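Local coordinates for protein PppA (Pseudomonas aeruginosa, PDB 6JKV) that probably acts as a manganese-dependent serine/threonine phosphatase of the PP2C family and regulates the type VI secretion system, at residues A[39-51]-A[59-73]. Residues are numbered along the deposited sequence; the frame is centred on the assembly and turned at random.
Sequences MVRKVNEDASLDA and VADGMGGHAAGDFVS
Glu45 holds CG anti to its carbonyl carbon, beside the backbone N (chi1 -70°), and runs on extended beyond CG, which carries its carboxylate over the glycine-rich loop after strand 59-63, while Asp61 turns CG anti to its backbone N (chi1 -176°) toward the metals. Both sit at the metal-site end of an antiparallel beta hairpin in a PP2C fold. The pairing is explicit at Ala47 and Ala60, a hydrogen-bonded pair: Ala47 N reaches Ala60 O at 2.8 Å, and Ala60 N returns to Ala47 O at 2.9 Å. Beyond it, Gly62 N donates a hydrogen bond to Glu45 O at 3.0 Å. Gly65 N meets Glu45 OE1 at 2.7 Å, from above the carboxylate plane, and Arg41 NH2 forms a salt bridge with Glu45 OE2 at 2.9 Å, so backbone and guanidinium hold the two oxygens. Asp61 bridges two manganese ions, one through each oxygen; Gly62 O joins the first, Asp214 and Asp252 the second. Asp46 lies beside Asp61, the two carboxylate planes 75° apart, and its OD2 is hydrogen-bonded to Ser213 OG and Thr255 OG1. Asp46 OD1 stands 3.2 Å from Asp61 OD1, acceptor against acceptor.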
ATOM      1  N   MET A  39       7.230 -10.448  14.262  1.00 28.47           N
ATOM      2  CA  MET A  39       7.909 -11.233  15.322  1.00 30.23           C
ATOM      3  C   MET A  39       8.885 -10.358  16.105  1.00 31.19           C
ATOM      4  O   MET A  39       9.441 -10.860  17.080  1.00 33.54           O
ATOM      5  CB  MET A  39       8.654 -12.435  14.735  1.00 31.28           C
ATOM      6  CG  MET A  39       7.785 -13.309  13.850  1.00 31.73           C
ATOM      7  SD  MET A  39       6.868 -14.577  14.735  1.00 35.22           S
ATOM      8  CE  MET A  39       5.409 -13.689  15.271  1.00 33.65           C
ATOM      9  N   VAL A  40       9.062  -9.090  15.732  1.00 30.70           N
ATOM     10  CA  VAL A  40       9.986  -8.161  16.448  1.00 31.09           C
ATOM     11  C   VAL A  40       9.168  -7.024  17.062  1.00 31.32           C
ATOM     12  O   VAL A  40       9.194  -6.870  18.296  1.00 33.00           O
ATOM     13  CB  VAL A  40      11.080  -7.636  15.504  1.00 30.57           C
ATOM     14  CG1 VAL A  40      11.842  -6.458  16.106  1.00 31.33           C
ATOM     15  CG2 VAL A  40      12.032  -8.748  15.101  1.00 31.43           C
ATOM     16  N   ARG A  41       8.472  -6.247  16.233  1.00 29.29           N
ATOM     17  CA  ARG A  41       7.618  -5.140  16.728  1.00 29.52           C
ATOM     18  C   ARG A  41       6.489  -5.726  17.584  1.00 31.03           C
ATOM     19  O   ARG A  41       6.117  -6.913  17.383  1.00 31.26           O
ATOM     20  CB  ARG A  41       7.068  -4.321  15.564  1.00 27.81           C
ATOM     21  CG  ARG A  41       8.093  -3.394  14.929  1.00 28.40           C
ATOM     22  CD  ARG A  41       7.499  -2.698  13.717  1.00 27.65           C
ATOM     23  NE  ARG A  41       8.402  -1.712  13.123  1.00 29.00           N
ATOM     24  CZ  ARG A  41       8.585  -0.471  13.580  1.00 29.53           C
ATOM     25  NH1 ARG A  41       9.445   0.330  12.971  1.00 30.47           N
ATOM     26  NH2 ARG A  41       7.932  -0.042  14.652  1.00 30.09           N
ATOM     27  N   LYS A  42       6.006  -4.945  18.552  1.00 32.02           N
ATOM     28  CA  LYS A  42       4.836  -5.313  19.391  1.00 32.55           C
ATOM     29  C   LYS A  42       3.675  -4.344  19.160  1.00 32.38           C
ATOM     30  O   LYS A  42       2.605  -4.546  19.772  1.00 35.16           O
ATOM     31  CB  LYS A  42       5.223  -5.326  20.868  1.00 34.00           C
ATOM     32  CG  LYS A  42       6.380  -6.251  21.211  1.00 34.73           C
ATOM     33  CD  LYS A  42       6.202  -7.645  20.642  1.00 34.51           C
ATOM     34  CE  LYS A  42       6.984  -8.707  21.389  1.00 36.64           C
ATOM     35  NZ  LYS A  42       8.356  -8.258  21.739  1.00 38.17           N
ATOM     36  N   VAL A  43       3.865  -3.332  18.312  1.00 30.85           N
ATOM     37  CA  VAL A  43       2.781  -2.407  17.888  1.00 29.68           C
ATOM     38  C   VAL A  43       2.719  -2.452  16.364  1.00 28.28           C
ATOM     39  O   VAL A  43       3.777  -2.307  15.711  1.00 29.85           O
ATOM     40  CB  VAL A  43       3.011  -0.983  18.419  1.00 30.23           C
ATOM     41  CG1 VAL A  43       2.047   0.010  17.790  1.00 29.37           C
ATOM     42  CG2 VAL A  43       2.913  -0.942  19.936  1.00 32.20           C
ATOM     43  N   ASN A  44       1.518  -2.672  15.827  1.00 27.06           N
ATOM     44  CA  ASN A  44       1.274  -2.676  14.368  1.00 24.76           C
ATOM     45  C   ASN A  44       0.963  -1.246  13.920  1.00 23.59           C
ATOM     46  O   ASN A  44      -0.119  -0.743  14.253  1.00 24.79           O
ATOM     47  CB  ASN A  44       0.165  -3.660  14.006  1.00 23.76           C
ATOM     48  CG  ASN A  44       0.208  -4.048  12.545  1.00 22.59           C
ATOM     49  OD1 ASN A  44       0.844  -3.368  11.740  1.00 20.98           O
ATOM     50  ND2 ASN A  44      -0.437  -5.156  12.203  1.00 21.97           N
ATOM     51  N   GLU A  45       1.897  -0.614  13.213  1.00 22.82           N
ATOM     52  CA  GLU A  45       1.698   0.744  12.643  1.00 23.49           C
ATOM     53  C   GLU A  45       1.236   0.630  11.191  1.00 22.00           C
ATOM     54  O   GLU A  45       0.906   1.679  10.603  1.00 19.61           O
ATOM     55  CB  GLU A  45       2.977   1.572  12.743  1.00 24.33           C
ATOM     56  CG  GLU A  45       3.307   1.960  14.160  1.00 26.67           C
ATOM     57  CD  GLU A  45       4.742   2.426  14.332  1.00 28.94           C
ATOM     58  OE1 GLU A  45       5.034   3.589  13.965  1.00 28.80           O
ATOM     59  OE2 GLU A  45       5.563   1.629  14.844  1.00 31.94           O
ATOM     60  N   ASP A  46       1.208  -0.590  10.641  1.00 22.44           N
ATOM     61  CA  ASP A  46       0.588  -0.854   9.320  1.00 20.99           C
ATOM     62  C   ASP A  46      -0.925  -0.678   9.448  1.00 20.54           C
ATOM     63  O   ASP A  46      -1.482  -1.018  10.498  1.00 23.25           O
ATOM     64  CB  ASP A  46       0.907  -2.258   8.793  1.00 20.79           C
ATOM     65  CG  ASP A  46       2.269  -2.412   8.129  1.00 20.51           C
ATOM     66  OD1 ASP A  46       3.104  -1.469   8.215  1.00 20.84           O
ATOM     67  OD2 ASP A  46       2.487  -3.481   7.530  1.00 19.17           O
ATOM     68  N   ALA A  47      -1.558  -0.140   8.414  1.00 19.71           N
ATOM     69  CA  ALA A  47      -3.030  -0.067   8.295  1.00 19.29           C
ATOM     70  C   ALA A  47      -3.426  -0.417   6.866  1.00 17.57           C
ATOM     71  O   ALA A  47      -2.575  -0.337   5.958  1.00 16.93           O
ATOM     72  CB  ALA A  47      -3.532   1.307   8.672  1.00 19.34           C
ATOM     73  N   SER A  48      -4.674  -0.815   6.681  1.00 16.59           N
ATOM     74  CA  SER A  48      -5.203  -1.142   5.343  1.00 16.69           C
ATOM     75  C   SER A  48      -6.673  -0.754   5.277  1.00 16.86           C
ATOM     76  O   SER A  48      -7.321  -0.668   6.318  1.00 16.95           O
ATOM     77  CB  SER A  48      -4.976  -2.592   4.996  1.00 15.76           C
ATOM     78  OG  SER A  48      -5.762  -3.441   5.810  1.00 16.51           O
ATOM     79  N   LEU A  49      -7.140  -0.500   4.058  1.00 18.02           N
ATOM     80  CA  LEU A  49      -8.568  -0.301   3.747  1.00 17.50           C
ATOM     81  C   LEU A  49      -8.937  -1.233   2.590  1.00 17.68           C
ATOM     82  O   LEU A  49      -8.344  -1.117   1.494  1.00 16.38           O
ATOM     83  CB  LEU A  49      -8.838   1.159   3.386  1.00 17.29           C
ATOM     84  CG  LEU A  49     -10.274   1.407   2.932  1.00 18.48           C
ATOM     85  CD1 LEU A  49     -11.214   1.330   4.127  1.00 20.20           C
ATOM     86  CD2 LEU A  49     -10.421   2.732   2.199  1.00 18.81           C
ATOM     87  N   ASP A  50      -9.890  -2.124   2.838  1.00 17.69           N
ATOM     88  CA  ASP A  50     -10.412  -3.071   1.830  1.00 17.50           C
ATOM     89  C   ASP A  50     -11.845  -2.653   1.497  1.00 18.59           C
ATOM     90  O   ASP A  50     -12.770  -3.174   2.130  1.00 20.61           O
ATOM     91  CB  ASP A  50     -10.294  -4.502   2.357  1.00 17.64           C
ATOM     92  CG  ASP A  50     -10.745  -5.548   1.358  1.00 17.61           C
ATOM     93  OD1 ASP A  50     -10.616  -5.293   0.139  1.00 16.93           O
ATOM     94  OD2 ASP A  50     -11.237  -6.612   1.796  1.00 16.27           O
ATOM     95  N   ALA A  51     -12.019  -1.721   0.558  1.00 18.58           N
ATOM     96  CA  ALA A  51     -13.341  -1.158   0.208  1.00 18.58           C
ATOM     97  C   ALA A  51     -13.632  -1.442  -1.263  1.00 18.48           C
ATOM     98  O   ALA A  51     -13.703  -0.522  -2.081  1.00 16.31           O
ATOM     99  CB  ALA A  51     -13.401   0.321   0.526  1.00 18.13           C
ATOM    100  N   VAL A  59      -3.032   0.265   1.386  1.00 15.91           N
ATOM    101  CA  VAL A  59      -2.091  -0.160   2.452  1.00 16.49           C
ATOM    102  C   VAL A  59      -1.225   1.045   2.829  1.00 16.88           C
ATOM    103  O   VAL A  59      -0.726   1.722   1.922  1.00 16.91           O
ATOM    104  CB  VAL A  59      -1.248  -1.359   2.004  1.00 16.27           C
ATOM    105  CG1 VAL A  59      -0.151  -1.670   3.014  1.00 16.60           C
ATOM    106  CG2 VAL A  59      -2.115  -2.583   1.747  1.00 17.06           C
ATOM    107  N   ALA A  60      -1.068   1.296   4.129  1.00 17.14           N
ATOM    108  CA  ALA A  60      -0.275   2.424   4.665  1.00 17.26           C
ATOM    109  C   ALA A  60       0.672   1.918   5.754  1.00 17.24           C
ATOM    110  O   ALA A  60       0.193   1.323   6.726  1.00 18.21           O
ATOM    111  CB  ALA A  60      -1.201   3.499   5.184  1.00 16.78           C
ATOM    112  N   ASP A  61       1.970   2.152   5.581  1.00 17.81           N
ATOM    113  CA  ASP A  61       3.012   1.753   6.555  1.00 18.50           C
ATOM    114  C   ASP A  61       3.352   2.966   7.424  1.00 19.14           C
ATOM    115  O   ASP A  61       4.066   3.862   6.948  1.00 18.84           O
ATOM    116  CB  ASP A  61       4.251   1.198   5.852  1.00 18.55           C
ATOM    117  CG  ASP A  61       5.302   0.687   6.823  1.00 19.26           C
ATOM    118  OD1 ASP A  61       5.193   1.006   8.025  1.00 18.63           O
ATOM    119  OD2 ASP A  61       6.231  -0.010   6.371  1.00 18.89           O
ATOM    120  N   GLY A  62       2.844   2.987   8.654  1.00 19.95           N
ATOM    121  CA  GLY A  62       3.091   4.078   9.608  1.00 21.14           C
ATOM    122  C   GLY A  62       4.485   3.992  10.191  1.00 22.04           C
ATOM    123  O   GLY A  62       5.001   2.873  10.352  1.00 22.54           O
ATOM    124  N   MET A  63       5.078   5.145  10.498  1.00 23.02           N
ATOM    125  CA  MET A  63       6.390   5.234  11.175  1.00 23.63           C
ATOM    126  C   MET A  63       6.284   6.224  12.333  1.00 25.00           C
ATOM    127  O   MET A  63       5.583   7.242  12.190  1.00 24.84           O
ATOM    128  CB  MET A  63       7.478   5.686  10.201  1.00 23.91           C
ATOM    129  CG  MET A  63       7.144   6.971   9.471  1.00 24.15           C
ATOM    130  SD  MET A  63       8.572   7.689   8.650  1.00 24.06           S
ATOM    131  CE  MET A  63       8.300   7.124   6.972  1.00 23.74           C
ATOM    132  N   GLY A  64       6.967   5.930  13.438  1.00 26.98           N
ATOM    133  CA  GLY A  64       7.068   6.851  14.583  1.00 28.44           C
ATOM    134  C   GLY A  64       6.675   6.217  15.898  1.00 29.31           C
ATOM    135  O   GLY A  64       6.736   6.924  16.926  1.00 31.97           O
ATOM    136  N   GLY A  65       6.304   4.934  15.887  1.00 28.74           N
ATOM    137  CA  GLY A  65       5.856   4.230  17.097  1.00 29.87           C
ATOM    138  C   GLY A  65       4.394   4.496  17.394  1.00 30.02           C
ATOM    139  O   GLY A  65       3.718   5.188  16.607  1.00 30.58           O
ATOM    140  N   HIS A  66       3.918   3.957  18.510  1.00 31.15           N
ATOM    141  CA  HIS A  66       2.502   4.064  18.937  1.00 31.89           C
ATOM    142  C   HIS A  66       2.131   5.538  19.166  1.00 32.40           C
ATOM    143  O   HIS A  66       2.958   6.303  19.720  1.00 32.45           O
ATOM    144  CB  HIS A  66       2.262   3.209  20.192  1.00 33.58           C
ATOM    145  CG  HIS A  66       1.030   3.587  20.947  1.00 35.29           C
ATOM    146  ND1 HIS A  66      -0.245   3.273  20.488  1.00 35.76           N
ATOM    147  CD2 HIS A  66       0.866   4.298  22.084  1.00 36.71           C
ATOM    148  CE1 HIS A  66      -1.140   3.758  21.333  1.00 36.35           C
ATOM    149  NE2 HIS A  66      -0.480   4.393  22.318  1.00 37.23           N
ATOM    150  N   ALA A  67       0.903   5.900  18.783  1.00 31.99           N
ATOM    151  CA  ALA A  67       0.319   7.259  18.866  1.00 31.78           C
ATOM    152  C   ALA A  67       0.933   8.191  17.815  1.00 30.67           C
ATOM    153  O   ALA A  67       0.598   9.396  17.842  1.00 31.19           O
ATOM    154  CB  ALA A  67       0.483   7.842  20.254  1.00 34.10           C
ATOM    155  N   ALA A  68       1.802   7.681  16.937  1.00 29.62           N
ATOM    156  CA  ALA A  68       2.445   8.483  15.874  1.00 28.21           C
ATOM    157  C   ALA A  68       2.230   7.807  14.517  1.00 26.57           C
ATOM    158  O   ALA A  68       1.444   8.333  13.716  1.00 26.77           O
ATOM    159  CB  ALA A  68       3.907   8.691  16.178  1.00 28.71           C
ATOM    160  N   GLY A  69       2.901   6.684  14.267  1.00 25.03           N
ATOM    161  CA  GLY A  69       2.813   5.985  12.973  1.00 23.61           C
ATOM    162  C   GLY A  69       1.415   5.457  12.730  1.00 23.03           C
ATOM    163  O   GLY A  69       0.868   5.709  11.645  1.00 21.31           O
ATOM    164  N   ASP A  70       0.845   4.762  13.717  1.00 24.26           N
ATOM    165  CA  ASP A  70      -0.509   4.165  13.599  1.00 23.91           C
ATOM    166  C   ASP A  70      -1.548   5.287  13.516  1.00 24.37           C
ATOM    167  O   ASP A  70      -2.539   5.123  12.776  1.00 23.92           O
ATOM    168  CB  ASP A  70      -0.801   3.181  14.732  1.00 24.81           C
ATOM    169  CG  ASP A  70      -0.501   3.696  16.130  1.00 26.72           C
ATOM    170  OD1 ASP A  70       0.019   4.829  16.260  1.00 27.47           O
ATOM    171  OD2 ASP A  70      -0.775   2.937  17.082  1.00 28.22           O
ATOM    172  N   PHE A  71      -1.327   6.386  14.236  1.00 24.57           N
ATOM    173  CA  PHE A  71      -2.154   7.612  14.127  1.00 25.08           C
ATOM    174  C   PHE A  71      -2.253   8.042  12.658  1.00 23.77           C
ATOM    175  O   PHE A  71      -3.375   8.260  12.158  1.00 24.09           O
ATOM    176  CB  PHE A  71      -1.574   8.728  14.994  1.00 26.70           C
ATOM    177  CG  PHE A  71      -2.020  10.117  14.617  1.00 27.51           C
ATOM    178  CD1 PHE A  71      -3.330  10.516  14.816  1.00 28.59           C
ATOM    179  CD2 PHE A  71      -1.131  11.024  14.060  1.00 27.49           C
ATOM    180  CE1 PHE A  71      -3.738  11.795  14.469  1.00 29.81           C
ATOM    181  CE2 PHE A  71      -1.542  12.297  13.705  1.00 28.33           C
ATOM    182  CZ  PHE A  71      -2.845  12.686  13.916  1.00 29.64           C
ATOM    183  N   VAL A  72      -1.119   8.153  11.969  1.00 22.95           N
ATOM    184  CA  VAL A  72      -1.086   8.661  10.567  1.00 22.60           C
ATOM    185  C   VAL A  72      -1.708   7.613   9.635  1.00 21.46           C
ATOM    186  O   VAL A  72      -2.504   7.989   8.764  1.00 20.90           O
ATOM    187  CB  VAL A  72       0.339   9.036  10.130  1.00 22.13           C
ATOM    188  CG1 VAL A  72       0.353   9.537   8.701  1.00 21.99           C
ATOM    189  CG2 VAL A  72       0.958  10.078  11.048  1.00 23.19           C
ATOM    190  N   SER A  73      -1.364   6.338   9.801  1.00 21.28           N
ATOM    191  CA  SER A  73      -1.833   5.266   8.883  1.00 20.21           C
ATOM    192  C   SER A  73      -3.350   5.108   9.016  1.00 20.21           C
ATOM    193  O   SER A  73      -4.013   4.955   7.980  1.00 18.70           O
ATOM    194  CB  SER A  73      -1.087   3.959   9.091  1.00 19.87           C
ATOM    195  OG  SER A  73      -1.331   3.383  10.368  1.00 19.76           O
TER
HETATM  196  O   HOH W   1       8.257   3.590  13.893  1.00 35.66           O